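Local atomic coordinates of Mll7089 protein (Mesorhizobium loti, PDB entry 2OZ8), a protein that is of unproven function but probably acts as a magnesium-dependent hydro-lyase of the mandelate racemase/enolase type. Residues I195-A200 and L221-P226; W244-S249 and A267-V272. All coordinates share one frame; numbering follows the deposited sequence. Where two conformers were deposited one is given.

Overall arrangement
Following the chain from the N terminus, the antiparallel sheet of the first fifty residues comes first, and the barrel strands begin with 132-138. Contact 1 closes the first of two loops: strand 192-196 leads into helix 203-215, and the chain returns as strand 222-224 beside it. Helix 232-241 then brings the chain to strand 246-249, where contact 2 opens; it closes after helix 255-263, when strand 269-272 pairs alongside. The two loops follow in series, neither enclosing nor crossing the other. The centres of contacts 1 and 2 lie about 9 Å apart, and strands 222-224 and 246-249 are themselves neighbours, so four consecutive parallel strands of the barrel wall are tied together.

Contact 1: I195-A200 and L221-P226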
ATOM      1  N   ILE A 195      23.425  23.605   1.299  1.00 33.60           N
ATOM      2  CA  ILE A 195      23.431  23.647   2.750  1.00 33.58           C
ATOM      3  C   ILE A 195      23.372  22.256   3.347  1.00 33.76           C
ATOM      4  O   ILE A 195      22.773  21.377   2.774  1.00 33.57           O
ATOM      5  CB  ILE A 195      22.309  24.525   3.361  1.00 33.36           C
ATOM      6  CG1 ILE A 195      20.947  24.063   2.903  1.00 34.57           C
ATOM      7  CG2 ILE A 195      22.547  26.017   3.066  1.00 31.24           C
ATOM      8  CD1 ILE A 195      19.793  24.562   3.768  1.00 37.25           C
ATOM      9  N   ASP A 196      23.985  22.086   4.522  1.00 34.49           N
ATOM     10  CA  ASP A 196      24.061  20.822   5.235  1.00 34.24           C
ATOM     11  C   ASP A 196      23.746  21.030   6.713  1.00 35.20           C
ATOM     12  O   ASP A 196      24.622  21.395   7.472  1.00 36.32           O
ATOM     13  CB  ASP A 196      25.468  20.283   5.119  1.00 33.95           C
ATOM     14  CG  ASP A 196      25.601  18.863   5.661  1.00 36.90           C
ATOM     15  OD1 ASP A 196      24.688  18.338   6.355  1.00 37.63           O
ATOM     16  OD2 ASP A 196      26.660  18.269   5.412  1.00 40.24           O
ATOM     17  N   PRO A 197      22.488  20.819   7.124  1.00 36.04           N
ATOM     18  CA  PRO A 197      22.046  20.899   8.522  1.00 36.74           C
ATOM     19  C   PRO A 197      22.479  19.716   9.392  1.00 38.12           C
ATOM     20  O   PRO A 197      22.331  19.771  10.609  1.00 38.75           O
ATOM     21  CB  PRO A 197      20.510  20.822   8.403  1.00 36.84           C
ATOM     22  CG  PRO A 197      20.213  21.136   6.931  1.00 36.56           C
ATOM     23  CD  PRO A 197      21.362  20.513   6.215  1.00 34.87           C
ATOM     24  N   ASN A 198      22.942  18.628   8.781  1.00 38.84           N
ATOM     25  CA  ASN A 198      23.345  17.447   9.521  1.00 39.06           C
ATOM     26  C   ASN A 198      22.347  16.987  10.561  1.00 38.63           C
ATOM     27  O   ASN A 198      22.701  16.771  11.742  1.00 38.11           O
ATOM     28  CB  ASN A 198      24.686  17.656  10.162  1.00 40.21           C
ATOM     29  CG  ASN A 198      25.597  16.518   9.900  1.00 46.64           C
ATOM     30  OD1 ASN A 198      25.526  15.469  10.557  1.00 48.65           O
ATOM     31  ND2 ASN A 198      26.455  16.684   8.862  1.00 53.86           N
ATOM     32  N   GLU A 199      21.105  16.832  10.101  1.00 37.92           N
ATOM     33  CA  GLU A 199      19.992  16.258  10.856  1.00 37.39           C
ATOM     34  C   GLU A 199      19.457  17.174  11.955  1.00 36.94           C
ATOM     35  O   GLU A 199      18.691  16.740  12.815  1.00 37.44           O
ATOM     36  CB  GLU A 199      20.325  14.854  11.440  1.00 36.71           C
ATOM     37  CG  GLU A 199      20.861  13.778  10.490  1.00 36.40           C
ATOM     38  CD  GLU A 199      20.912  12.314  11.130  1.00 39.12           C
ATOM     39  OE1 GLU A 199      21.496  12.067  12.183  1.00 44.95           O
ATOM     40  OE2 GLU A 199      20.384  11.348  10.575  1.00 44.22           O
ATOM     41  N   ALA A 200      19.877  18.436  11.957  1.00 36.31           N
ATOM     42  CA  ALA A 200      19.428  19.379  12.971  1.00 34.74           C
ATOM     43  C   ALA A 200      17.933  19.631  12.924  1.00 34.54           C
ATOM     44  O   ALA A 200      17.343  20.072  13.910  1.00 35.33           O
ATOM     45  CB  ALA A 200      20.196  20.723  12.861  1.00 33.94           C
ATOM     46  N   LEU A 221      21.326  24.598  -4.835  1.00 36.38           N
ATOM     47  CA  LEU A 221      21.485  23.348  -5.578  1.00 34.25           C
ATOM     48  C   LEU A 221      20.975  22.118  -4.819  1.00 34.06           C
ATOM     49  O   LEU A 221      20.255  21.269  -5.382  1.00 35.89           O
ATOM     50  CB  LEU A 221      22.944  23.170  -5.948  1.00 33.81           C
ATOM     51  CG  LEU A 221      23.245  22.056  -6.926  1.00 33.52           C
ATOM     52  CD1 LEU A 221      22.295  22.183  -8.226  1.00 36.02           C
ATOM     53  CD2 LEU A 221      24.734  22.027  -7.245  1.00 30.76           C
ATOM     54  N   TRP A 222      21.323  21.996  -3.547  1.00 33.11           N
ATOM     55  CA  TRP A 222      20.777  20.897  -2.725  1.00 32.24           C
ATOM     56  C   TRP A 222      20.913  21.194  -1.241  1.00 32.80           C
ATOM     57  O   TRP A 222      21.707  22.030  -0.824  1.00 33.88           O
ATOM     58  CB  TRP A 222      21.345  19.498  -3.080  1.00 31.01           C
ATOM     59  CG  TRP A 222      22.767  19.133  -2.625  1.00 30.29           C
ATOM     60  CD1 TRP A 222      23.230  19.076  -1.346  1.00 33.06           C
ATOM     61  CD2 TRP A 222      23.863  18.715  -3.452  1.00 29.82           C
ATOM     62  NE1 TRP A 222      24.547  18.674  -1.313  1.00 30.12           N
ATOM     63  CE2 TRP A 222      24.965  18.451  -2.595  1.00 32.68           C
ATOM     64  CE3 TRP A 222      24.023  18.527  -4.826  1.00 28.05           C
ATOM     65  CZ2 TRP A 222      26.219  18.013  -3.082  1.00 32.28           C
ATOM     66  CZ3 TRP A 222      25.226  18.106  -5.292  1.00 31.15           C
ATOM     67  CH2 TRP A 222      26.322  17.861  -4.434  1.00 31.88           C
ATOM     68  N   VAL A 223      20.069  20.536  -0.480  1.00 33.19           N
ATOM     69  CA  VAL A 223      20.173  20.506   0.959  0.50 32.68           C
ATOM     70  C   VAL A 223      20.536  19.062   1.320  1.00 33.82           C
ATOM     71  O   VAL A 223      19.922  18.094   0.846  1.00 33.04           O
ATOM     72  CB  VAL A 223      18.868  21.007   1.675  0.50 32.77           C
ATOM     73  CG1 VAL A 223      17.630  20.252   1.207  0.50 30.03           C
ATOM     74  CG2 VAL A 223      19.010  20.938   3.202  0.50 31.05           C
ATOM     75  N   GLU A 224      21.558  18.917   2.161  1.00 35.02           N
ATOM     76  CA  GLU A 224      22.101  17.620   2.462  1.00 36.37           C
ATOM     77  C   GLU A 224      21.744  17.182   3.867  1.00 36.11           C
ATOM     78  O   GLU A 224      21.876  17.957   4.779  1.00 36.72           O
ATOM     79  CB  GLU A 224      23.596  17.760   2.343  1.00 37.19           C
ATOM     80  CG  GLU A 224      24.318  16.480   2.008  1.00 42.80           C
ATOM     81  CD  GLU A 224      25.744  16.735   1.519  1.00 47.40           C
ATOM     82  OE1 GLU A 224      25.986  17.654   0.678  1.00 46.52           O
ATOM     83  OE2 GLU A 224      26.614  15.994   1.993  1.00 49.85           O
ATOM     84  N   ASP A 225      21.316  15.941   4.052  1.00 35.97           N
ATOM     85  CA  ASP A 225      20.935  15.433   5.359  1.00 36.95           C
ATOM     86  C   ASP A 225      20.159  16.422   6.265  1.00 36.83           C
ATOM     87  O   ASP A 225      20.580  16.689   7.382  1.00 37.03           O
ATOM     88  CB  ASP A 225      22.155  14.920   6.107  1.00 37.06           C
ATOM     89  CG  ASP A 225      22.964  13.970   5.290  1.00 41.80           C
ATOM     90  OD1 ASP A 225      22.394  12.988   4.767  1.00 45.04           O
ATOM     91  OD2 ASP A 225      24.194  14.205   5.149  1.00 50.24           O
ATOM     92  N   PRO A 226      19.000  16.935   5.802  1.00 36.68           N
ATOM     93  CA  PRO A 226      18.379  17.973   6.629  1.00 35.61           C
ATOM     94  C   PRO A 226      17.771  17.454   7.943  1.00 36.34           C
ATOM     95  O   PRO A 226      17.619  18.247   8.877  1.00 37.02           O
ATOM     96  CB  PRO A 226      17.276  18.538   5.722  1.00 36.42           C
ATOM     97  CG  PRO A 226      16.963  17.464   4.720  1.00 36.31           C
ATOM     98  CD  PRO A 226      18.218  16.606   4.577  1.00 35.50           C
TER
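Ile195 and Val223 run alongside each other in the same direction, with Ile195 CG1 3.7 Å from Val223 CG2. That pair faces Leu210 of helix 203-215. Pro197 is set nearly perpendicular to Val223, and its CG packs over Pro226 CA. Acids gather on the other face. Asp196 and Glu224 slant across one another, each with CG anti to its backbone N, their carboxylate planes 23° apart and Asp196 OD2 4.1 Å from Glu224 OE2. Such crowding of like charge would probably be costly without counter-charges; Lys167 forms a salt bridge with Asp196 and Lys165 one with Glu224. Trp222 NE1 donates, within the ring plane, to the anti lone pair of Glu224 OE1 at 2.7 Å, which probably helps fix the carboxylate's rotation. The parallel strands are joined by Ile195 N to Trp222 O (3.2 Å) and by Glu224 N to Ile195 O (2.8 Å), the latter nearly along the C=O axis. Past the strand ends, Glu199 N hydrogen-bonds to Asp225 O, pinning the type I' turn of Pro197 to Ala200. Carboxylates at the C-terminal ends of neighbouring strands, with lysines close by, are consistent with the magnesium-binding active site of an enolase-type TIM barrel.

Contact 2: W244-S249 and A267-V272; sequences WTQINS and ADILNV
Ile269 gives the most surface to this contact, its CD1 pressed against Gln246 CD at 3.6 Å where the two side chains stand nearly perpendicular. Ile269 CG2 meets Asn248 ND2, also at 3.6 Å, as the amide slants across it. Asn248 CG stands anti to the backbone N (chi1 -177°), which brings OD1 to 3.3 Å from Asn271 CB. The parallel backbones are bonded by Ser249 N to Ile269 O (2.9 Å) and Asn271 N to Ser249 O (3.0 Å). Ile247 O accepts two N-H groups, that of Asp268 in the carbonyl plane and that of Ile269 from above it. Asp268 extends the pairing: OD2 takes Ile247 N on its anti lone pair at 3.0 Å, and is held by a salt bridge to Lys204 of a neighbouring subunit. Further out, Ser294 OG is hydrogen-bonded to both Asn248 ND2 and Asn271 ND2. An alanine in place of Asn248 lacks the amide that bonds Ser294, and would probably weaken the tie to strand 293-295 and leave Ile269 CG2 less well packed. Strand 246-249, helix 255-263 and strand 269-272 form a beta-alpha-beta crossover unit of the TIM barrel.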
ATOM      1  N   TRP A 244      11.879  23.246  -5.740  1.00 33.21           N
ATOM      2  CA  TRP A 244      12.917  24.191  -6.200  1.00 32.02           C
ATOM      3  C   TRP A 244      14.375  23.730  -5.896  1.00 32.00           C
ATOM      4  O   TRP A 244      15.337  24.385  -6.307  1.00 32.78           O
ATOM      5  CB  TRP A 244      12.651  25.613  -5.626  1.00 32.06           C
ATOM      6  CG  TRP A 244      12.623  25.632  -4.104  1.00 33.17           C
ATOM      7  CD1 TRP A 244      13.668  25.860  -3.277  1.00 31.73           C
ATOM      8  CD2 TRP A 244      11.483  25.318  -3.243  1.00 33.06           C
ATOM      9  NE1 TRP A 244      13.273  25.724  -1.953  1.00 32.49           N
ATOM     10  CE2 TRP A 244      11.942  25.404  -1.901  1.00 31.58           C
ATOM     11  CE3 TRP A 244      10.128  25.016  -3.486  1.00 31.72           C
ATOM     12  CZ2 TRP A 244      11.099  25.211  -0.794  1.00 30.70           C
ATOM     13  CZ3 TRP A 244       9.271  24.785  -2.364  1.00 34.36           C
ATOM     14  CH2 TRP A 244       9.769  24.892  -1.042  1.00 32.99           C
ATOM     15  N   THR A 245      14.567  22.647  -5.151  1.00 30.64           N
ATOM     16  CA  THR A 245      15.917  22.206  -4.874  1.00 29.62           C
ATOM     17  C   THR A 245      15.913  20.729  -4.621  1.00 30.53           C
ATOM     18  O   THR A 245      14.833  20.148  -4.526  1.00 31.46           O
ATOM     19  CB  THR A 245      16.592  22.996  -3.685  1.00 30.14           C
ATOM     20  OG1 THR A 245      17.956  22.640  -3.620  1.00 28.97           O
ATOM     21  CG2 THR A 245      15.997  22.676  -2.339  1.00 26.31           C
ATOM     22  N   GLN A 246      17.101  20.127  -4.485  1.00 31.35           N
ATOM     23  CA  GLN A 246      17.241  18.677  -4.301  1.00 32.46           C
ATOM     24  C   GLN A 246      17.508  18.292  -2.855  1.00 33.21           C
ATOM     25  O   GLN A 246      18.198  19.023  -2.156  1.00 33.38           O
ATOM     26  CB  GLN A 246      18.378  18.163  -5.168  1.00 31.90           C
ATOM     27  CG  GLN A 246      18.076  18.165  -6.681  1.00 34.30           C
ATOM     28  CD  GLN A 246      19.310  17.888  -7.533  1.00 35.14           C
ATOM     29  OE1 GLN A 246      19.368  16.911  -8.253  1.00 38.97           O
ATOM     30  NE2 GLN A 246      20.303  18.767  -7.444  1.00 40.75           N
ATOM     31  N   ILE A 247      16.959  17.148  -2.418  1.00 33.72           N
ATOM     32  CA  ILE A 247      17.173  16.615  -1.097  1.00 33.44           C
ATOM     33  C   ILE A 247      18.237  15.530  -1.175  1.00 34.62           C
ATOM     34  O   ILE A 247      18.009  14.443  -1.723  1.00 35.48           O
ATOM     35  CB  ILE A 247      15.868  16.026  -0.521  1.00 34.20           C
ATOM     36  CG1 ILE A 247      14.691  17.036  -0.609  1.00 34.60           C
ATOM     37  CG2 ILE A 247      16.078  15.512   0.902  1.00 33.34           C
ATOM     38  CD1 ILE A 247      14.837  18.298   0.289  1.00 36.36           C
ATOM     39  N   ASN A 248      19.406  15.805  -0.609  1.00 35.05           N
ATOM     40  CA  ASN A 248      20.556  14.951  -0.786  1.00 35.44           C
ATOM     41  C   ASN A 248      20.620  14.166   0.502  1.00 37.23           C
ATOM     42  O   ASN A 248      20.578  14.737   1.555  1.00 37.83           O
ATOM     43  CB  ASN A 248      21.782  15.847  -1.064  1.00 34.87           C
ATOM     44  CG  ASN A 248      23.068  15.073  -1.338  1.00 35.27           C
ATOM     45  OD1 ASN A 248      23.322  14.058  -0.730  1.00 35.32           O
ATOM     46  ND2 ASN A 248      23.902  15.587  -2.250  1.00 37.53           N
ATOM     47  N   SER A 249      20.686  12.848   0.431  1.00 39.46           N
ATOM     48  CA  SER A 249      20.532  12.018   1.630  1.00 42.50           C
ATOM     49  C   SER A 249      21.424  10.807   1.613  1.00 43.76           C
ATOM     50  O   SER A 249      21.782  10.317   0.569  1.00 44.60           O
ATOM     51  CB  SER A 249      19.094  11.516   1.772  1.00 42.42           C
ATOM     52  OG  SER A 249      18.777  11.412   3.151  1.00 47.34           O
ATOM     53  N   ALA A 267      15.361   9.955  -1.373  1.00 38.70           N
ATOM     54  CA  ALA A 267      16.468  10.793  -1.734  1.00 37.41           C
ATOM     55  C   ALA A 267      16.278  11.254  -3.146  1.00 36.70           C
ATOM     56  O   ALA A 267      15.968  10.448  -4.018  1.00 36.28           O
ATOM     57  CB  ALA A 267      17.774   9.980  -1.664  1.00 38.62           C
ATOM     58  N   ASP A 268      16.474  12.541  -3.385  1.00 35.31           N
ATOM     59  CA  ASP A 268      16.664  13.004  -4.755  1.00 34.60           C
ATOM     60  C   ASP A 268      18.089  12.722  -5.194  1.00 33.51           C
ATOM     61  O   ASP A 268      18.329  12.487  -6.371  1.00 33.68           O
ATOM     62  CB  ASP A 268      16.414  14.505  -4.882  1.00 35.09           C
ATOM     63  CG  ASP A 268      14.985  14.891  -4.642  1.00 37.20           C
ATOM     64  OD1 ASP A 268      14.050  14.207  -5.105  1.00 39.47           O
ATOM     65  OD2 ASP A 268      14.787  15.933  -4.003  1.00 40.84           O
ATOM     66  N   ILE A 269      19.038  12.793  -4.271  1.00 32.56           N
ATOM     67  CA  ILE A 269      20.449  12.499  -4.584  1.00 32.73           C
ATOM     68  C   ILE A 269      20.951  11.597  -3.458  1.00 33.12           C
ATOM     69  O   ILE A 269      20.577  11.839  -2.314  1.00 32.90           O
ATOM     70  CB  ILE A 269      21.370  13.740  -4.587  1.00 31.67           C
ATOM     71  CG1 ILE A 269      20.894  14.813  -5.537  1.00 31.19           C
ATOM     72  CG2 ILE A 269      22.876  13.369  -4.933  1.00 33.36           C
ATOM     73  CD1 ILE A 269      21.419  16.119  -5.163  1.00 29.34           C
ATOM     74  N   LEU A 270      21.730  10.550  -3.785  1.00 33.36           N
ATOM     75  CA  LEU A 270      22.353   9.723  -2.747  1.00 34.49           C
ATOM     76  C   LEU A 270      23.805  10.182  -2.483  1.00 34.29           C
ATOM     77  O   LEU A 270      24.559  10.254  -3.450  1.00 35.32           O
ATOM     78  CB  LEU A 270      22.257   8.218  -3.100  1.00 34.80           C
ATOM     79  CG  LEU A 270      22.984   7.181  -2.191  1.00 34.59           C
ATOM     80  CD1 LEU A 270      22.215   6.931  -0.933  1.00 34.76           C
ATOM     81  CD2 LEU A 270      23.144   5.875  -2.916  1.00 35.79           C
ATOM     82  N   ASN A 271      24.184  10.578  -1.245  1.00 33.59           N
ATOM     83  CA  ASN A 271      25.615  10.886  -0.962  0.50 33.79           C
ATOM     84  C   ASN A 271      26.351   9.625  -0.524  1.00 34.42           C
ATOM     85  O   ASN A 271      25.807   8.796   0.183  1.00 34.97           O
ATOM     86  CB  ASN A 271      25.797  11.977   0.101  0.50 32.57           C
ATOM     87  CG  ASN A 271      27.222  12.602   0.108  0.50 33.06           C
ATOM     88  OD1 ASN A 271      27.977  12.453   1.106  0.50 33.13           O
ATOM     89  ND2 ASN A 271      27.576  13.343  -0.964  0.50 24.50           N
ATOM     90  N   VAL A 272      27.582   9.479  -0.965  1.00 34.81           N
ATOM     91  CA  VAL A 272      28.383   8.330  -0.567  1.00 36.62           C
ATOM     92  C   VAL A 272      29.787   8.794  -0.278  1.00 36.60           C
ATOM     93  O   VAL A 272      30.124   9.920  -0.580  1.00 36.96           O
ATOM     94  CB  VAL A 272      28.441   7.187  -1.651  1.00 36.58           C
ATOM     95  CG1 VAL A 272      27.055   6.740  -2.046  1.00 34.84           C
ATOM     96  CG2 VAL A 272      29.241   7.642  -2.872  1.00 37.26           C
TER